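Local structure of aldehyde dehydrogenase family protein (Pseudomonas syringae pv. tomato, 6X9L) at residues 274-277 with 278-282; 436-440 with 441-445. The protein is a long-chain aliphatic aldehyde dehydrogenase that binds NAD+ and octanal, and probably oxidises such aldehydes to the corresponding acids. The protein carries 1 engineered substitution. All blocks are in the same frame, centred on the assembly; numbering follows the deposited sequence.

How the interactions relate
Both contacts are local, between consecutive segments of one chain, and both belong to elements of one seven-stranded sheet. Interaction 1 lies within helix 272-284, which links the neighbouring parallel strands 263-266 and 296-300; interaction 2 brings the chain from helix 428-435 into strand 442-445, the outermost strand at one end of that sheet within the chain. Their centres are 18 Å apart and they do not touch. The first is partly buried and runs on helical backbone bonds around two prolines. The second is buried and depends across its turn on apolar packing, with its polar bonds made inside the strand or to other parts, among them the second subunit, which no residue of interaction 1 touches.

Interaction 1. Residues 274-277 with 278-282; sequences NAVP and PGVMA
Two successive prolines, Pro-277 and Pro-278, sit in the middle of helix 272-284, each without an N-H to give to the preceding turn, and the helix is kinked there. The ring of Pro-278 occupies the place where a donor would otherwise face Asn-274: its CD is 3.2 Å from Asn-274 O and its ring settles among the residues from Asn-274 to Pro-277. The two proline rings lie alongside each other and point the same way.

Hydrogen bonding recovers step by step beyond them. Gly-279 N makes a weak bond of 3.4 Å to Ala-275 O. Val-280 N then reaches Val-276 O at 3.1 Å. Met-281 N meets Pro-277 O at 3.0 Å, and this bond is almost straight (178°). On another side of the helix the valines cross at a slant, CG1 of Val-276 lying 4.1 Å from CG2 of Val-280. That CG2 stands anti to its own carbonyl carbon and beside its backbone N, which turns it back toward the preceding turn and Val-276. Helix 304-316 packs against this side through Val-307, Leu-310 and Thr-314. Tyr-447 touches Pro-278 and adds a second weak hydrogen bond to Ala-275 O.

This is the helix of a beta-alpha-beta unit, between parallel strands 263-266 and 296-300. The prolines remove two N-H donors, while their own carbonyls go on accepting from Met-281 and Ala-282, and regular bonding resumes within a turn.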
ATOM      1  N   ASN A 274      29.213  26.192  12.545  1.00 74.13           N
ATOM      2  CA  ASN A 274      27.956  26.666  11.932  1.00 73.93           C
ATOM      3  C   ASN A 274      26.960  25.536  11.700  1.00 73.44           C
ATOM      4  O   ASN A 274      25.846  25.858  11.364  1.00 73.24           O
ATOM      5  CB  ASN A 274      28.202  27.375  10.610  1.00 74.41           C
ATOM      6  CG  ASN A 274      28.816  28.734  10.818  1.00 74.84           C
ATOM      7  OD1 ASN A 274      29.217  29.389   9.872  1.00 75.29           O
ATOM      8  ND2 ASN A 274      28.887  29.164  12.060  1.00 74.72           N
ATOM      9  N   ALA A 275      27.346  24.275  11.847  1.00 55.45           N
ATOM     10  CA  ALA A 275      26.372  23.205  11.546  1.00 54.97           C
ATOM     11  C   ALA A 275      25.777  22.576  12.802  1.00 54.41           C
ATOM     12  O   ALA A 275      24.699  22.059  12.708  1.00 54.15           O
ATOM     13  CB  ALA A 275      26.981  22.174  10.637  1.00 55.10           C
ATOM     14  N   VAL A 276      26.477  22.588  13.925  1.00 48.68           N
ATOM     15  CA  VAL A 276      25.907  21.950  15.140  1.00 48.09           C
ATOM     16  C   VAL A 276      24.688  22.717  15.653  1.00 47.82           C
ATOM     17  O   VAL A 276      23.723  22.092  16.011  1.00 47.37           O
ATOM     18  CB  VAL A 276      26.961  21.750  16.234  1.00 47.98           C
ATOM     19  CG1 VAL A 276      26.319  21.300  17.519  1.00 47.46           C
ATOM     20  CG2 VAL A 276      28.009  20.757  15.807  1.00 48.02           C
ATOM     21  N   PRO A 277      24.689  24.055  15.701  1.00 54.96           N
ATOM     22  CA  PRO A 277      23.549  24.781  16.204  1.00 54.69           C
ATOM     23  C   PRO A 277      22.272  24.553  15.393  1.00 54.59           C
ATOM     24  O   PRO A 277      21.282  24.338  15.978  1.00 54.26           O
ATOM     25  CB  PRO A 277      23.996  26.237  16.085  1.00 54.98           C
ATOM     26  CG  PRO A 277      25.464  26.144  16.206  1.00 55.36           C
ATOM     27  CD  PRO A 277      25.814  24.905  15.425  1.00 55.40           C
ATOM     28  N   PRO A 278      22.282  24.585  14.057  1.00 51.80           N
ATOM     29  CA  PRO A 278      21.082  24.349  13.282  1.00 51.62           C
ATOM     30  C   PRO A 278      20.555  22.933  13.512  1.00 51.11           C
ATOM     31  O   PRO A 278      19.404  22.779  13.505  1.00 50.81           O
ATOM     32  CB  PRO A 278      21.534  24.598  11.842  1.00 52.17           C
ATOM     33  CG  PRO A 278      22.684  25.516  12.019  1.00 52.51           C
ATOM     34  CD  PRO A 278      23.387  24.951  13.226  1.00 52.36           C
ATOM     35  N   GLY A 279      21.440  21.954  13.629  1.00 43.61           N
ATOM     36  CA  GLY A 279      20.985  20.607  13.935  1.00 43.21           C
ATOM     37  C   GLY A 279      20.256  20.521  15.264  1.00 42.69           C
ATOM     38  O   GLY A 279      19.205  19.880  15.363  1.00 42.30           O
ATOM     39  N   VAL A 280      20.811  21.160  16.305  1.00 46.75           N
ATOM     40  CA  VAL A 280      20.158  21.206  17.614  1.00 46.27           C
ATOM     41  C   VAL A 280      18.804  21.888  17.503  1.00 46.20           C
ATOM     42  O   VAL A 280      17.787  21.386  18.001  1.00 45.81           O
ATOM     43  CB  VAL A 280      21.054  21.927  18.636  1.00 46.49           C
ATOM     44  CG1 VAL A 280      20.325  22.088  19.949  1.00 46.19           C
ATOM     45  CG2 VAL A 280      22.383  21.185  18.829  1.00 46.67           C
ATOM     46  N   MET A 281      18.773  23.054  16.860  1.00 49.79           N
ATOM     47  CA  MET A 281      17.503  23.722  16.612  1.00 49.71           C
ATOM     48  C   MET A 281      16.547  22.820  15.833  1.00 49.57           C
ATOM     49  O   MET A 281      15.358  22.741  16.153  1.00 49.35           O
ATOM     50  CB  MET A 281      17.745  25.040  15.880  1.00 50.13           C
ATOM     51  CG  MET A 281      18.493  26.067  16.710  1.00 50.47           C
ATOM     52  SD  MET A 281      17.631  26.482  18.250  1.00 50.36           S
ATOM     53  CE  MET A 281      18.144  25.173  19.360  1.00 50.10           C
ATOM     54  N   ALA A 282      17.048  22.111  14.826  1.00 42.07           N
ATOM     55  CA  ALA A 282      16.192  21.178  14.099  1.00 41.92           C
ATOM     56  C   ALA A 282      15.685  20.064  15.009  1.00 41.33           C
ATOM     57  O   ALA A 282      14.510  19.697  14.952  1.00 41.07           O
ATOM     58  CB  ALA A 282      16.944  20.585  12.903  1.00 42.30           C
TER

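Interaction 2. Residues 436-440 with 441-445; sequences SRIRA and GQVHL
Apolar packing comes first: Ile-438 and Val-443 face each other across the turn that carries the chain from helix 428-435 into strand 442-445. CG2 of Val-443 comes within 4.2 Å of CB of Ile-438; it is the branch that meets the loop, since CG1 is turned opposite the backbone N (chi1 -167°). Ala-412 packs on Ile-438, while Ala-435 and Val-423 pack on Val-443. Between these two, Arg-439 centres an inverse gamma turn, and the methyl of Ala-440 fits inside the bend, its CB approaching the carbonyl oxygen Gln-442 O at 3.9 Å.

Side-chain polar bonds serve both loop and strand. Asn-413 holds the loop backbone at Arg-437 O and Arg-439 N, Arg-437 makes a salt bridge to Asp-406, and Arg-439 NH2 bonds to Pro-148 O of the second subunit. In the strand, His-444 NE2 donates to Gln-442 OE1 at 2.9 Å, two residues back; the bond is bent to 139°, and the donor stands 34° off the carbonyl plane of the amide. Gln-442 NE2 donates to Pro-455 O, next to Phe-456 of the octanal pocket.

Backbone beta pairing is the third kind: Gln-442, Val-443 and His-444 form a parallel ladder with a strand of the second subunit, so the sheet continues across the dimer.

Pro-455 O as acceptor on the NE2 side makes this orientation of the Gln-442 amide the likely one, with OE1 toward His-444, and the bond between them ties the rotation of one side chain to the other.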
ATOM      1  N   SER A 436      22.164   9.212  -0.626  1.00 56.15           N
ATOM      2  CA  SER A 436      21.586   8.081  -1.337  1.00 56.95           C
ATOM      3  C   SER A 436      21.824   6.759  -0.620  1.00 57.13           C
ATOM      4  O   SER A 436      21.278   5.738  -1.048  1.00 57.88           O
ATOM      5  CB  SER A 436      22.164   8.017  -2.743  1.00 57.85           C
ATOM      6  OG  SER A 436      23.565   7.904  -2.646  1.00 58.10           O
ATOM      7  N   ARG A 437      22.629   6.757   0.443  1.00 50.26           N
ATOM      8  CA  ARG A 437      22.894   5.560   1.223  1.00 50.44           C
ATOM      9  C   ARG A 437      22.065   5.489   2.496  1.00 49.77           C
ATOM     10  O   ARG A 437      22.005   4.419   3.107  1.00 50.27           O
ATOM     11  CB  ARG A 437      24.389   5.466   1.562  1.00 50.31           C
ATOM     12  CG  ARG A 437      25.278   5.260   0.334  1.00 51.00           C
ATOM     13  CD  ARG A 437      26.748   5.389   0.668  1.00 50.74           C
ATOM     14  NE  ARG A 437      27.162   4.386   1.643  1.00 50.92           N
ATOM     15  CZ  ARG A 437      28.342   4.374   2.263  1.00 50.69           C
ATOM     16  NH1 ARG A 437      29.247   5.317   2.024  1.00 50.15           N
ATOM     17  NH2 ARG A 437      28.616   3.403   3.127  1.00 50.99           N
ATOM     18  N   ILE A 438      21.427   6.585   2.903  1.00 45.26           N
ATOM     19  CA  ILE A 438      20.490   6.558   4.027  1.00 44.65           C
ATOM     20  C   ILE A 438      19.144   6.003   3.553  1.00 45.02           C
ATOM     21  O   ILE A 438      18.527   6.530   2.616  1.00 45.00           O
ATOM     22  CB  ILE A 438      20.315   7.957   4.647  1.00 43.38           C
ATOM     23  CG1 ILE A 438      21.643   8.722   4.725  1.00 43.25           C
ATOM     24  CG2 ILE A 438      19.679   7.849   6.033  1.00 42.49           C
ATOM     25  CD1 ILE A 438      22.530   8.330   5.874  1.00 42.94           C
ATOM     26  N   ARG A 439      18.680   4.942   4.217  1.00 35.17           N
ATOM     27  CA  ARG A 439      17.389   4.324   3.918  1.00 35.60           C
ATOM     28  C   ARG A 439      16.285   5.075   4.661  1.00 34.29           C
ATOM     29  O   ARG A 439      15.855   4.715   5.762  1.00 33.91           O
ATOM     30  CB  ARG A 439      17.451   2.846   4.253  1.00 36.99           C
ATOM     31  CG  ARG A 439      18.364   2.194   3.231  1.00 38.44           C
ATOM     32  CD  ARG A 439      18.286   0.727   3.198  1.00 39.92           C
ATOM     33  NE  ARG A 439      17.151   0.168   2.461  1.00 40.69           N
ATOM     34  CZ  ARG A 439      16.871   0.407   1.190  1.00 40.61           C
ATOM     35  NH1 ARG A 439      17.577   1.275   0.506  1.00 40.11           N
ATOM     36  NH2 ARG A 439      15.846  -0.210   0.626  1.00 40.74           N
ATOM     37  N   ALA A 440      15.835   6.156   4.025  1.00 36.95           N
ATOM     38  CA  ALA A 440      14.905   7.105   4.611  1.00 35.64           C
ATOM     39  C   ALA A 440      14.182   7.830   3.484  1.00 35.46           C
ATOM     40  O   ALA A 440      14.748   8.061   2.415  1.00 36.07           O
ATOM     41  CB  ALA A 440      15.629   8.101   5.523  1.00 34.93           C
ATOM     42  N   GLY A 441      12.921   8.184   3.733  1.00 37.43           N
ATOM     43  CA  GLY A 441      12.115   8.755   2.672  1.00 37.35           C
ATOM     44  C   GLY A 441      12.568  10.139   2.264  1.00 37.52           C
ATOM     45  O   GLY A 441      12.391  10.540   1.107  1.00 37.94           O
ATOM     46  N   GLN A 442      13.158  10.891   3.194  1.00 38.97           N
ATOM     47  CA  GLN A 442      13.761  12.166   2.852  1.00 39.14           C
ATOM     48  C   GLN A 442      15.143  12.280   3.478  1.00 39.13           C
ATOM     49  O   GLN A 442      15.358  11.861   4.619  1.00 38.67           O
ATOM     50  CB  GLN A 442      12.875  13.327   3.286  1.00 38.82           C
ATOM     51  CG  GLN A 442      11.721  13.566   2.356  1.00 39.02           C
ATOM     52  CD  GLN A 442      11.025  14.875   2.662  1.00 39.29           C
ATOM     53  OE1 GLN A 442      11.346  15.523   3.641  1.00 39.17           O
ATOM     54  NE2 GLN A 442      10.076  15.272   1.816  1.00 39.73           N
ATOM     55  N   VAL A 443      16.079  12.837   2.711  1.00 36.35           N
ATOM     56  CA  VAL A 443      17.385  13.235   3.218  1.00 36.35           C
ATOM     57  C   VAL A 443      17.586  14.700   2.867  1.00 36.77           C
ATOM     58  O   VAL A 443      17.367  15.099   1.717  1.00 37.30           O
ATOM     59  CB  VAL A 443      18.526  12.381   2.636  1.00 36.93           C
ATOM     60  CG1 VAL A 443      19.801  12.605   3.429  1.00 36.89           C
ATOM     61  CG2 VAL A 443      18.133  10.884   2.568  1.00 37.07           C
ATOM     62  N   HIS A 444      17.998  15.493   3.859  1.00 40.45           N
ATOM     63  CA  HIS A 444      18.125  16.942   3.746  1.00 40.82           C
ATOM     64  C   HIS A 444      19.586  17.352   3.859  1.00 41.12           C
ATOM     65  O   HIS A 444      20.247  17.042   4.856  1.00 40.64           O
ATOM     66  CB  HIS A 444      17.313  17.653   4.830  1.00 40.44           C
ATOM     67  CG  HIS A 444      15.839  17.417   4.740  1.00 40.48           C
ATOM     68  ND1 HIS A 444      14.934  18.426   4.490  1.00 41.05           N
ATOM     69  CD2 HIS A 444      15.107  16.286   4.886  1.00 40.04           C
ATOM     70  CE1 HIS A 444      13.711  17.925   4.478  1.00 40.78           C
ATOM     71  NE2 HIS A 444      13.791  16.628   4.706  1.00 40.13           N
ATOM     72  N   LEU A 445      20.062  18.101   2.868  1.00 45.63           N
ATOM     73  CA  LEU A 445      21.467  18.468   2.755  1.00 45.97           C
ATOM     74  C   LEU A 445      21.681  19.906   3.208  1.00 46.35           C
ATOM     75  O   LEU A 445      21.073  20.832   2.653  1.00 46.98           O
ATOM     76  CB  LEU A 445      21.927  18.307   1.315  1.00 46.52           C
ATOM     77  CG  LEU A 445      21.598  16.959   0.706  1.00 46.62           C
ATOM     78  CD1 LEU A 445      22.144  16.925  -0.700  1.00 47.43           C
ATOM     79  CD2 LEU A 445      22.211  15.848   1.547  1.00 46.12           C
TER